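Local coordinates for hypothetical protein ydiI (Escherichia coli, PDB 1VH5) that hydrolyses 1,4-dihydroxy-2-naphthoyl-CoA to 1,4-dihydroxy-2-naphthoate and CoA in menaquinone biosynthesis, and also cleaves a wide range of other acyl-CoA thioesters, at residues Gly53-Gly58 against Arg93-Gly98; Glu39-Val44 against Arg99-Cys104; Leu26-Glu31 against Val61-Ser66. One frame throughout, in Å; residues are numbered along the deposited sequence.

From the N terminus the chain first lays down Leu26-Glu31, the entry to strand 29-33, and contact 3 closes a loop back onto it when helix 57-74 arrives with Val61-Ser66. Between these lies Glu39-Val44, whose partner strand comes only at Arg99-Cys104, so contact 2 crosses contact 3. Contact 1, between Gly53-Gly58 and Arg93-Gly98, is nested inside the loop closed by contact 2, while contacts 1 and 3 cross. Together they tie the start of helix 57-74 to the loop before strand 99-106, pair two strands of the sheet, and pack the helix against the segment that leads into strand 29-33.

Contact 1: residues Gly53-Gly58 against Arg93-Gly98; sequences GLLHGG and RSAREG
Leu55 and Ala95 are joined by one direct backbone hydrogen bond: Leu55 N donates to Ala95 O at 2.8 Å, almost straight at 170° at the hydrogen. A water bridges the same two residues, donating to Leu55 O and accepting from Ala95 N, so the N-H and C=O of both residues are paired, one pair directly and one through the water, although neither segment is a regular strand here. The same carbonyl, Ala95 O, also receives a CA-H...O contact from Leu54 CA at 3.4 Å.

In the hotdog fold of the PaaI thioesterases, Gly53-Gly58 leads into the long helix, and Arg93-Gly98 is the loop between strands 81-91 and 99-106, whose Arg93 and Ser94 belong to the substrate-binding site. His56 is the N-cap of that helix: its ND1 accepts from Gly58 N in the ring plane.

Apolar contacts flank the polar link. Leu54 CG stands anti to the carbonyl carbon (chi1 -52°), and from there CD1 lies 3.8 Å from Ser94 CB, while CD2 is 4.1 Å from Arg96 CB, the Leu54 and Arg96 side chains crossing at about a right angle. Leu55 CB meets Ala95 CB at 4.2 Å, and both side chains also touch Val100 of strand 99-106.

Contact 2: residues Glu39-Val44 against Arg99-Cys104; sequences EATMPV and RVRGVC
Glu39-Val44 and Arg99-Cys104 form an antiparallel strand pair in the curved sheet of the hotdog fold, Glu39 lying across from Val103, Thr41 from Arg101 and Pro43 from Arg99; the strand directions differ by 153°. Ala40 with Gly102 and Met42 with Val100 are the hydrogen-bonded pairs, each joined by two bonds, such as Gly102 N to Ala40 O at 2.8 Å. At the non-hydrogen-bonded positions CA-H...O contacts fill in, for instance Thr41 CA to Val100 O.

One face of the pair, with Ala40, Met42 and Val100, is apolar and turned to the helix: Met42 reaches Ala59 and Leu63 of helix 57-74. Met42 and Val100 lie side by side, CE 4.1 Å from CG2, and Val44 CG2 approaches Val100 CG1 to 3.9 Å at the strand end.

The other face carries the charges. Arg101 NH2 donates to Glu39 OE1 at 2.8 Å, a salt bridge in which the carboxylate and guanidinium planes stand 75° apart. Thr41 CG2 sits over the centre of the same guanidinium. Thr41 OG1 bonds Glu31 OE2 on the adjacent strand. Asp27, in salt bridge with Arg99 NH2, would probably offset part of that arginine's charge. A bend at chi3 (68°) turns Arg99 NE back toward Thr41, and the guanidinium grips one oxygen side-on: NE at 2.9 Å and NH1 at 3.0 Å both donate to Thr41 OG1, which lies in the guanidinium plane.

Contact 3: residues Leu26-Glu31 against Val61-Ser66; sequences LDIRFE and VVLAES
Ile28 CG1 is anti to its carbonyl carbon (chi1 -70°) and CD1 anti to CA (chi2 166°), an extended branch that carries CD1 to Val62 and Ser66 while CG2 faces Leu63. On the helix, Val62 CG1 stands anti to the backbone N (chi1 175°) and receives two methyls, Leu26 CD1 at 3.8 Å and Ile28 CD1 at 3.9 Å. Ile28 CG2 meets Leu63 CD1 at 3.7 Å. Leu26 and Val62 cross at about a right angle.

Farther along, Ser66 O lies in the plane of the Phe30 ring at its edge, 3.9 Å from CZ. Ser66 OG approaches Ile28 CD1 and donates to Val62 O at 2.7 Å from above the carbonyl plane; Ser66 N reaches the same oxygen from the opposite face, so two bonds grip it.

Here the chain passing from helix 22-25 into strand 29-33 packs on the central helix of the hotdog fold. An alanine at Ile28 would remove CG1, CG2 and CD1 and would probably open a gap facing Val62, Leu63 and Ser66.

The same turns of helix 57-74 carry Glu65, the inferred nucleophile or proton acceptor, whose OE1 bonds His91 NE2 of the second subunit. Methyl packing thus dominates between the segments, and the buried Ser66 OG beside it is satisfied by Val62 O and by His56 NE2 of the second subunit.

Contact 1: residues Gly53-Gly58 against Arg93-Gly98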
loop_
_atom_site.group_PDB
_atom_site.type_symbol
_atom_site.label_atom_id
_atom_site.label_comp_id
_atom_site.label_asym_id
_atom_site.label_seq_id
_atom_site.Cartn_x
_atom_site.Cartn_y
_atom_site.Cartn_z
ATOM N N GLY A 53 13.565 2.789 -9.566
ATOM C CA GLY A 53 14.306 3.611 -8.621
ATOM C C GLY A 53 13.516 4.714 -7.932
ATOM O O GLY A 53 14.090 5.530 -7.239
ATOM N N LEU A 54 12.206 4.745 -8.142
ATOM C CA LEU A 54 11.359 5.705 -7.457
ATOM C C LEU A 54 10.612 5.035 -6.318
ATOM O O LEU A 54 10.416 3.823 -6.323
ATOM C CB LEU A 54 10.335 6.313 -8.399
ATOM C CG LEU A 54 10.854 6.914 -9.709
ATOM C CD1 LEU A 54 9.742 7.474 -10.592
ATOM C CD2 LEU A 54 11.855 8.000 -9.424
ATOM N N LEU A 55 10.157 5.835 -5.356
ATOM C CA LEU A 55 9.316 5.306 -4.299
ATOM C C LEU A 55 8.115 4.576 -4.859
ATOM O O LEU A 55 7.402 5.117 -5.723
ATOM C CB LEU A 55 8.833 6.471 -3.439
ATOM C CG LEU A 55 7.915 6.107 -2.268
ATOM C CD1 LEU A 55 8.527 5.186 -1.240
ATOM C CD2 LEU A 55 7.457 7.490 -1.683
ATOM N N HIS A 56 7.884 3.369 -4.371
ATOM C CA HIS A 56 6.773 2.542 -4.811
ATOM C C HIS A 56 5.485 3.163 -4.261
ATOM O O HIS A 56 5.387 3.448 -3.071
ATOM C CB HIS A 56 6.978 1.152 -4.225
ATOM C CG HIS A 56 6.154 0.083 -4.884
ATOM N ND1 HIS A 56 4.773 0.031 -4.803
ATOM C CD2 HIS A 56 6.540 -1.060 -5.505
ATOM C CE1 HIS A 56 4.344 -1.062 -5.420
ATOM N NE2 HIS A 56 5.397 -1.737 -5.866
ATOM N N GLY A 57 4.453 3.295 -5.096
ATOM C CA GLY A 57 3.160 3.843 -4.662
ATOM C C GLY A 57 2.568 3.022 -3.521
ATOM O O GLY A 57 1.922 3.567 -2.606
ATOM N N GLY A 58 2.796 1.699 -3.549
ATOM C CA GLY A 58 2.367 0.880 -2.432
ATOM C C GLY A 58 3.060 1.175 -1.117
ATOM O O GLY A 58 2.442 1.030 -0.050
ATOM N N ARG A 93 3.398 13.134 -6.985
ATOM C CA ARG A 93 4.785 13.417 -7.319
ATOM C C ARG A 93 5.644 12.241 -6.886
ATOM O O ARG A 93 5.408 11.641 -5.830
ATOM C CB ARG A 93 5.231 14.696 -6.604
ATOM C CG ARG A 93 6.735 15.065 -6.783
ATOM C CD ARG A 93 7.170 16.287 -5.974
ATOM N NE ARG A 93 6.628 17.542 -6.490
ATOM C CZ ARG A 93 7.201 18.266 -7.451
ATOM N NH1 ARG A 93 6.632 19.394 -7.849
ATOM N NH2 ARG A 93 8.326 17.855 -8.021
ATOM N N SER A 94 6.633 11.899 -7.701
ATOM C CA SER A 94 7.564 10.831 -7.350
ATOM C C SER A 94 8.582 11.289 -6.336
ATOM O O SER A 94 8.768 12.493 -6.112
ATOM C CB SER A 94 8.251 10.321 -8.611
ATOM O OG SER A 94 9.086 11.339 -9.149
ATOM N N ALA A 95 9.204 10.329 -5.664
ATOM C CA ALA A 95 10.319 10.620 -4.758
ATOM C C ALA A 95 11.420 9.598 -5.055
ATOM O O ALA A 95 11.126 8.486 -5.477
ATOM C CB ALA A 95 9.882 10.537 -3.318
ATOM N N ARG A 96 12.681 9.964 -4.841
ATOM C CA ARG A 96 13.761 9.085 -5.261
ATOM C C ARG A 96 14.852 8.905 -4.230
ATOM O O ARG A 96 15.713 8.051 -4.401
ATOM C CB ARG A 96 14.367 9.575 -6.580
ATOM C CG ARG A 96 15.298 10.804 -6.438
ATOM C CD ARG A 96 16.763 10.407 -6.308
ATOM N NE ARG A 96 17.722 11.348 -6.888
ATOM C CZ ARG A 96 19.041 11.202 -6.788
ATOM N NH1 ARG A 96 19.859 12.095 -7.334
ATOM N NH2 ARG A 96 19.545 10.153 -6.140
ATOM N N GLU A 97 14.801 9.704 -3.162
ATOM C CA GLU A 97 15.864 9.662 -2.152
ATOM C C GLU A 97 15.414 10.289 -0.851
ATOM O O GLU A 97 14.299 10.822 -0.747
ATOM C CB GLU A 97 17.126 10.332 -2.673
ATOM C CG GLU A 97 16.963 11.828 -2.809
ATOM C CD GLU A 97 17.940 12.479 -3.766
ATOM O OE1 GLU A 97 19.146 12.137 -3.733
ATOM O OE2 GLU A 97 17.499 13.349 -4.546
ATOM N N GLY A 98 16.263 10.177 0.163
ATOM C CA GLY A 98 15.947 10.663 1.485
ATOM C C GLY A 98 14.814 9.911 2.142
ATOM O O GLY A 98 14.658 8.714 1.941
HETATM O O HOH W 1 7.641 7.730 -6.504
#

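Contact 2: residues Glu39-Val44 against Arg99-Cys104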
loop_
_atom_site.group_PDB
_atom_site.type_symbol
_atom_site.label_atom_id
_atom_site.label_comp_id
_atom_site.label_asym_id
_atom_site.label_seq_id
_atom_site.Cartn_x
_atom_site.Cartn_y
_atom_site.Cartn_z
ATOM N N GLU A 39 2.857 12.150 12.966
ATOM C CA GLU A 39 3.778 12.111 11.824
ATOM C C GLU A 39 4.760 10.962 11.949
ATOM O O GLU A 39 5.249 10.634 13.042
ATOM C CB GLU A 39 4.612 13.397 11.687
ATOM C CG GLU A 39 3.801 14.670 11.717
ATOM C CD GLU A 39 4.640 15.934 11.620
ATOM O OE1 GLU A 39 5.894 15.838 11.562
ATOM O OE2 GLU A 39 4.026 17.030 11.587
ATOM N N ALA A 40 5.046 10.343 10.797
ATOM C CA ALA A 40 6.081 9.327 10.714
ATOM C C ALA A 40 6.841 9.470 9.405
ATOM O O ALA A 40 6.284 9.944 8.402
ATOM C CB ALA A 40 5.502 7.972 10.835
ATOM N N THR A 41 8.103 9.039 9.396
ATOM C CA THR A 41 8.878 9.039 8.154
ATOM C C THR A 41 9.247 7.628 7.702
ATOM O O THR A 41 9.157 6.681 8.433
ATOM C CB THR A 41 10.165 9.868 8.280
ATOM O OG1 THR A 41 11.003 9.266 9.285
ATOM C CG2 THR A 41 9.871 11.302 8.704
ATOM N N MET A 42 9.671 7.533 6.444
ATOM C CA MET A 42 10.033 6.266 5.801
ATOM C C MET A 42 11.082 6.544 4.746
ATOM O O MET A 42 10.972 7.516 4.005
ATOM C CB MET A 42 8.803 5.633 5.145
ATOM C CG MET A 42 9.006 4.286 4.414
ATOM S SD MET A 42 7.506 3.674 3.654
ATOM C CE MET A 42 7.335 4.834 2.427
ATOM N N PRO A 43 12.117 5.693 4.671
ATOM C CA PRO A 43 13.156 5.940 3.670
ATOM C C PRO A 43 12.654 5.569 2.282
ATOM O O PRO A 43 11.768 4.699 2.135
ATOM C CB PRO A 43 14.272 4.960 4.085
ATOM C CG PRO A 43 13.541 3.807 4.698
ATOM C CD PRO A 43 12.381 4.467 5.436
ATOM N N VAL A 44 13.208 6.251 1.290
ATOM C CA VAL A 44 13.081 5.886 -0.116
ATOM C C VAL A 44 14.360 5.089 -0.384
ATOM O O VAL A 44 15.437 5.649 -0.552
ATOM C CB VAL A 44 12.946 7.115 -1.056
ATOM C CG1 VAL A 44 12.739 6.658 -2.498
ATOM C CG2 VAL A 44 11.816 8.058 -0.613
ATOM N N ARG A 99 14.058 10.621 2.971
ATOM C CA ARG A 99 12.927 10.044 3.681
ATOM C C ARG A 99 11.725 10.855 3.323
ATOM O O ARG A 99 11.832 12.063 3.160
ATOM C CB ARG A 99 13.124 10.063 5.196
ATOM C CG ARG A 99 14.338 9.250 5.673
ATOM C CD ARG A 99 14.523 9.281 7.177
ATOM N NE ARG A 99 13.463 8.573 7.902
ATOM C CZ ARG A 99 13.448 7.272 8.109
ATOM N NH1 ARG A 99 12.461 6.720 8.786
ATOM N NH2 ARG A 99 14.439 6.501 7.651
ATOM N N VAL A 100 10.584 10.193 3.211
ATOM C CA VAL A 100 9.322 10.928 3.075
ATOM C C VAL A 100 8.613 10.962 4.405
ATOM O O VAL A 100 8.894 10.150 5.271
ATOM C CB VAL A 100 8.381 10.299 1.980
ATOM C CG1 VAL A 100 9.001 10.496 0.608
ATOM C CG2 VAL A 100 8.036 8.840 2.279
ATOM N N ARG A 101 7.744 11.957 4.561
ATOM C CA ARG A 101 7.047 12.161 5.832
ATOM C C ARG A 101 5.534 12.126 5.647
ATOM O O ARG A 101 5.002 12.902 4.851
ATOM C CB ARG A 101 7.460 13.489 6.447
ATOM C CG ARG A 101 6.802 13.783 7.828
ATOM C CD ARG A 101 7.155 15.186 8.362
ATOM N NE ARG A 101 8.583 15.262 8.611
ATOM C CZ ARG A 101 9.141 15.041 9.785
ATOM N NH1 ARG A 101 10.468 15.066 9.889
ATOM N NH2 ARG A 101 8.388 14.776 10.845
ATOM N N GLY A 102 4.865 11.249 6.380
ATOM C CA GLY A 102 3.409 11.271 6.410
ATOM C C GLY A 102 2.896 12.076 7.585
ATOM O O GLY A 102 3.392 11.929 8.717
ATOM N N VAL A 103 1.896 12.893 7.293
ATOM C CA VAL A 103 1.276 13.768 8.280
ATOM C C VAL A 103 -0.202 13.372 8.304
ATOM O O VAL A 103 -0.885 13.514 7.293
ATOM C CB VAL A 103 1.389 15.292 7.891
ATOM C CG1 VAL A 103 0.749 16.149 8.944
ATOM C CG2 VAL A 103 2.865 15.720 7.674
ATOM N N CYS A 104 -0.668 12.858 9.439
ATOM C CA CYS A 104 -2.010 12.282 9.529
ATOM C C CYS A 104 -2.858 13.176 10.436
ATOM O O CYS A 104 -2.424 13.511 11.555
ATOM C CB CYS A 104 -1.865 10.882 10.147
ATOM S SG CYS A 104 -3.404 10.007 10.491
#

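Contact 3: residues Leu26-Glu31 against Val61-Ser66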
loop_
_atom_site.group_PDB
_atom_site.type_symbol
_atom_site.label_atom_id
_atom_site.label_comp_id
_atom_site.label_asym_id
_atom_site.label_seq_id
_atom_site.Cartn_x
_atom_site.Cartn_y
_atom_site.Cartn_z
ATOM N N LEU A 26 10.487 -1.881 7.058
ATOM C CA LEU A 26 10.655 -0.751 6.161
ATOM C C LEU A 26 11.281 0.491 6.810
ATOM O O LEU A 26 11.414 1.537 6.150
ATOM C CB LEU A 26 9.315 -0.370 5.505
ATOM C CG LEU A 26 8.632 -1.441 4.667
ATOM C CD1 LEU A 26 7.346 -0.831 4.051
ATOM C CD2 LEU A 26 9.537 -1.936 3.538
ATOM N N ASP A 27 11.608 0.395 8.105
ATOM C CA ASP A 27 12.168 1.536 8.854
ATOM C C ASP A 27 11.235 2.729 8.884
ATOM O O ASP A 27 11.674 3.865 8.782
ATOM C CB ASP A 27 13.543 1.951 8.278
ATOM C CG ASP A 27 14.319 2.912 9.174
ATOM O OD1 ASP A 27 14.996 3.806 8.603
ATOM O OD2 ASP A 27 14.298 2.831 10.424
ATOM N N ILE A 28 9.945 2.451 9.008
ATOM C CA ILE A 28 9.013 3.525 9.304
ATOM C C ILE A 28 9.236 3.968 10.763
ATOM O O ILE A 28 9.259 3.113 11.671
ATOM C CB ILE A 28 7.575 3.037 9.020
ATOM C CG1 ILE A 28 7.397 2.886 7.500
ATOM C CG2 ILE A 28 6.547 4.033 9.547
ATOM C CD1 ILE A 28 6.131 2.071 7.072
ATOM N N ARG A 29 9.387 5.281 10.971
ATOM C CA ARG A 29 9.707 5.827 12.286
ATOM C C ARG A 29 8.680 6.908 12.606
ATOM O O ARG A 29 8.585 7.918 11.901
ATOM C CB ARG A 29 11.095 6.495 12.276
ATOM C CG ARG A 29 12.253 5.712 11.699
ATOM C CD ARG A 29 13.618 6.269 12.097
ATOM N NE ARG A 29 14.719 5.625 11.381
ATOM C CZ ARG A 29 15.734 6.254 10.789
ATOM N NH1 ARG A 29 16.676 5.547 10.170
ATOM N NH2 ARG A 29 15.804 7.578 10.799
ATOM N N PHE A 30 7.956 6.733 13.709
ATOM C CA PHE A 30 7.130 7.839 14.226
ATOM C C PHE A 30 8.020 8.960 14.783
ATOM O O PHE A 30 8.972 8.691 15.513
ATOM C CB PHE A 30 6.131 7.314 15.281
ATOM C CG PHE A 30 5.065 6.469 14.666
ATOM C CD1 PHE A 30 5.254 5.102 14.430
ATOM C CD2 PHE A 30 3.895 7.047 14.242
ATOM C CE1 PHE A 30 4.271 4.331 13.792
ATOM C CE2 PHE A 30 2.926 6.302 13.576
ATOM C CZ PHE A 30 3.088 4.952 13.391
ATOM N N GLU A 31 7.718 10.187 14.402
ATOM C CA GLU A 31 8.559 11.350 14.696
ATOM C C GLU A 31 7.879 12.391 15.555
ATOM O O GLU A 31 8.561 13.215 16.187
ATOM C CB GLU A 31 8.920 12.062 13.404
ATOM C CG GLU A 31 9.557 11.206 12.340
ATOM C CD GLU A 31 11.052 11.385 12.259
ATOM O OE1 GLU A 31 11.590 12.225 13.002
ATOM O OE2 GLU A 31 11.678 10.702 11.442
ATOM N N VAL A 61 1.371 3.930 0.572
ATOM C CA VAL A 61 0.133 3.451 1.210
ATOM C C VAL A 61 0.447 2.660 2.476
ATOM O O VAL A 61 -0.267 2.765 3.474
ATOM C CB VAL A 61 -0.753 2.676 0.208
ATOM C CG1 VAL A 61 -2.020 2.177 0.925
ATOM C CG2 VAL A 61 -1.135 3.580 -0.976
ATOM N N VAL A 62 1.521 1.874 2.476
ATOM C CA VAL A 62 1.955 1.266 3.732
ATOM C C VAL A 62 2.188 2.338 4.812
ATOM O O VAL A 62 1.733 2.203 5.949
ATOM C CB VAL A 62 3.240 0.428 3.570
ATOM C CG1 VAL A 62 3.712 -0.076 4.941
ATOM C CG2 VAL A 62 2.994 -0.786 2.644
ATOM N N LEU A 63 2.880 3.401 4.449
ATOM C CA LEU A 63 3.149 4.477 5.401
ATOM C C LEU A 63 1.818 5.083 5.893
ATOM O O LEU A 63 1.582 5.214 7.129
ATOM C CB LEU A 63 4.096 5.527 4.801
ATOM C CG LEU A 63 4.374 6.751 5.703
ATOM C CD1 LEU A 63 5.073 6.338 7.008
ATOM C CD2 LEU A 63 5.222 7.754 4.935
ATOM N N ALA A 64 0.920 5.414 4.956
ATOM C CA ALA A 64 -0.355 6.040 5.316
ATOM C C ALA A 64 -1.158 5.126 6.224
ATOM O O ALA A 64 -1.720 5.589 7.238
ATOM C CB ALA A 64 -1.167 6.382 4.067
ATOM N N GLU A 65 -1.269 3.836 5.884
ATOM C CA GLU A 65 -2.089 2.942 6.684
ATOM C C GLU A 65 -1.435 2.702 8.040
ATOM O O GLU A 65 -2.137 2.549 9.044
ATOM C CB GLU A 65 -2.350 1.605 5.950
ATOM C CG GLU A 65 -3.308 0.706 6.736
ATOM C CD GLU A 65 -4.210 -0.158 5.897
ATOM O OE1 GLU A 65 -4.396 0.111 4.679
ATOM O OE2 GLU A 65 -4.710 -1.123 6.494
ATOM N N SER A 66 -0.100 2.621 8.091
ATOM C CA SER A 66 0.586 2.396 9.382
ATOM C C SER A 66 0.325 3.540 10.350
ATOM O O SER A 66 0.134 3.311 11.542
ATOM C CB SER A 66 2.088 2.296 9.148
ATOM O OG SER A 66 2.422 1.139 8.382
#